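Local coordinates for response regulator receiver domain protein (CheY) (Rhodospirillum rubrum, PDB 3HEB), which probably acts as a phosphoacceptor receiver domain in two-component signalling, taking a phosphoryl group on an aspartate to switch a downstream response, at residues S41-L46 with L78-E83. Residues are numbered along the deposited sequence; the frame is centred on the assembly and turned at random.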
loop_
_atom_site.group_PDB
_atom_site.type_symbol
_atom_site.label_atom_id
_atom_site.label_comp_id
_atom_site.label_asym_id
_atom_site.label_seq_id
_atom_site.Cartn_x
_atom_site.Cartn_y
_atom_site.Cartn_z
ATOM N N SER A 41 -1.223 11.814 21.460
ATOM C CA SER A 41 -0.952 10.546 22.110
ATOM C C SER A 41 -0.451 9.538 21.091
ATOM O O SER A 41 0.399 8.705 21.405
ATOM C CB SER A 41 -2.219 10.022 22.785
ATOM O OG SER A 41 -3.300 9.978 21.875
ATOM N N ALA A 42 -0.978 9.622 19.869
ATOM C CA ALA A 42 -0.578 8.712 18.799
ATOM C C ALA A 42 0.899 8.919 18.470
ATOM O O ALA A 42 1.645 7.952 18.323
ATOM C CB ALA A 42 -1.441 8.932 17.559
ATOM N N LEU A 43 1.322 10.174 18.361
ATOM C CA LEU A 43 2.721 10.467 18.080
ATOM C C LEU A 43 3.568 10.084 19.296
ATOM O O LEU A 43 4.715 9.660 19.159
ATOM C CB LEU A 43 2.914 11.952 17.756
ATOM C CG LEU A 43 2.356 12.443 16.419
ATOM C CD1 LEU A 43 2.463 13.961 16.347
ATOM C CD2 LEU A 43 3.123 11.804 15.268
ATOM N N ASN A 44 2.995 10.239 20.488
ATOM C CA ASN A 44 3.695 9.881 21.720
ATOM C C ASN A 44 4.119 8.410 21.696
ATOM O O ASN A 44 5.274 8.070 21.960
ATOM C CB ASN A 44 2.798 10.110 22.929
ATOM C CG ASN A 44 3.332 9.437 24.169
ATOM O OD1 ASN A 44 4.402 9.791 24.664
ATOM N ND2 ASN A 44 2.600 8.444 24.672
ATOM N N TYR A 45 3.160 7.546 21.382
ATOM C CA TYR A 45 3.386 6.108 21.315
ATOM C C TYR A 45 4.419 5.739 20.253
ATOM O O TYR A 45 5.318 4.936 20.490
ATOM C CB TYR A 45 2.063 5.401 21.006
ATOM C CG TYR A 45 2.220 3.938 20.657
ATOM C CD1 TYR A 45 2.565 3.001 21.639
ATOM C CD2 TYR A 45 2.066 3.493 19.342
ATOM C CE1 TYR A 45 2.755 1.664 21.326
ATOM C CE2 TYR A 45 2.255 2.147 19.013
ATOM C CZ TYR A 45 2.602 1.239 20.012
ATOM O OH TYR A 45 2.809 -0.085 19.702
ATOM N N LEU A 46 4.274 6.341 19.079
ATOM C CA LEU A 46 5.148 6.087 17.945
ATOM C C LEU A 46 6.573 6.617 18.081
ATOM O O LEU A 46 7.524 5.971 17.635
ATOM C CB LEU A 46 4.517 6.683 16.688
ATOM C CG LEU A 46 3.836 5.784 15.646
ATOM C CD1 LEU A 46 3.363 4.477 16.256
ATOM C CD2 LEU A 46 2.681 6.567 15.017
ATOM N N LEU A 78 1.718 11.668 9.217
ATOM C CA LEU A 78 2.247 10.906 8.084
ATOM C C LEU A 78 3.649 11.391 7.739
ATOM O O LEU A 78 4.565 10.591 7.558
ATOM C CB LEU A 78 1.340 11.099 6.860
ATOM C CG LEU A 78 1.353 10.160 5.646
ATOM C CD1 LEU A 78 0.781 10.925 4.461
ATOM C CD2 LEU A 78 2.738 9.681 5.305
ATOM N N LYS A 79 3.805 12.710 7.638
ATOM C CA LYS A 79 5.093 13.297 7.301
ATOM C C LYS A 79 6.158 12.901 8.306
ATOM O O LYS A 79 7.274 12.554 7.930
ATOM C CB LYS A 79 4.988 14.825 7.238
ATOM C CG LYS A 79 6.330 15.519 7.052
ATOM C CD LYS A 79 6.188 17.009 6.726
ATOM C CE LYS A 79 5.716 17.220 5.288
ATOM N NZ LYS A 79 5.584 18.661 4.890
ATOM N N LEU A 80 5.806 12.953 9.587
ATOM C CA LEU A 80 6.737 12.609 10.661
ATOM C C LEU A 80 7.103 11.136 10.691
ATOM O O LEU A 80 8.246 10.784 10.967
ATOM C CB LEU A 80 6.144 13.005 12.014
ATOM C CG LEU A 80 5.867 14.493 12.246
ATOM C CD1 LEU A 80 5.347 14.688 13.659
ATOM C CD2 LEU A 80 7.146 15.306 12.043
ATOM N N VAL A 81 6.124 10.280 10.414
ATOM C CA VAL A 81 6.321 8.833 10.413
ATOM C C VAL A 81 7.217 8.372 9.275
ATOM O O VAL A 81 8.072 7.503 9.469
ATOM C CB VAL A 81 4.969 8.084 10.274
ATOM C CG1 VAL A 81 5.218 6.582 10.113
ATOM C CG2 VAL A 81 4.099 8.349 11.485
ATOM N N LYS A 82 7.017 8.963 8.097
ATOM C CA LYS A 82 7.777 8.605 6.905
ATOM C C LYS A 82 9.147 9.250 6.761
ATOM O O LYS A 82 9.883 8.935 5.824
ATOM C CB LYS A 82 6.943 8.885 5.643
ATOM C CG LYS A 82 5.778 7.922 5.437
ATOM C CD LYS A 82 6.260 6.471 5.335
ATOM C CE LYS A 82 5.091 5.495 5.286
ATOM N NZ LYS A 82 5.544 4.068 5.249
ATOM N N GLU A 83 9.489 10.143 7.686
ATOM C CA GLU A 83 10.785 10.813 7.656
ATOM C C GLU A 83 11.766 10.222 8.669
ATOM O O GLU A 83 12.961 10.191 8.421
ATOM C CB GLU A 83 10.608 12.316 7.902
ATOM C CG GLU A 83 10.557 13.143 6.625
ATOM C CD GLU A 83 9.801 14.448 6.795
ATOM O OE1 GLU A 83 10.048 15.167 7.784
ATOM O OE2 GLU A 83 8.957 14.758 5.930
#
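Leu43 and Leu80 meet through their methyl groups where two neighbouring helices of the CheY-like receiver fold pack on the same face of the parallel sheet. Residues 41-46 belong to helix 39-47, which follows edge strand 33-36. Residues 78-83 belong to helix 74-83, which follows the central strand 61-65. The contact is small and entirely apolar, with 131 Å² buried in total.

Leu43 gives the largest share. Its CB does not point straight at the other helix, but the branched end reaches across. CG is anti to the carbonyl carbon (chi1 -71°), and with chi2 at 172° both methyls come within reach of Leu80. Leu80 has a similar first torsion, and its CB points toward helix 39-47. A single methyl of Leu80, CD1, fits against the fork of Leu43. It lies 4.0 Å from Leu43 CD1 and equally far from Leu43 CD2. The two side chains cross at about a right angle. This pair lies toward the outside: Leu80 is exposed and Leu43 partly so. Leu43 also touches Met72, in the loop that leads to helix 74-83.

The second pair is buried. The CB of Leu46 points toward the partner helix, and Val81 presents a methyl from the flank of its own helix. Between segments 41-46 and 78-83 the backbones come nearest here, yet the CA atoms of Leu46 and Val81 remain 8.1 Å apart. Val81 also rests on Val92 of strand 92-96, and Ala42, one turn before Leu46, packs on Phe36 and Ile10. The contact joins helices 39-47 and 74-83 side by side, and Val81 and Ala42 pack them on the sheet. At its deeper end, Leu46 CD2 stands 4.2 Å from Val81 CG2.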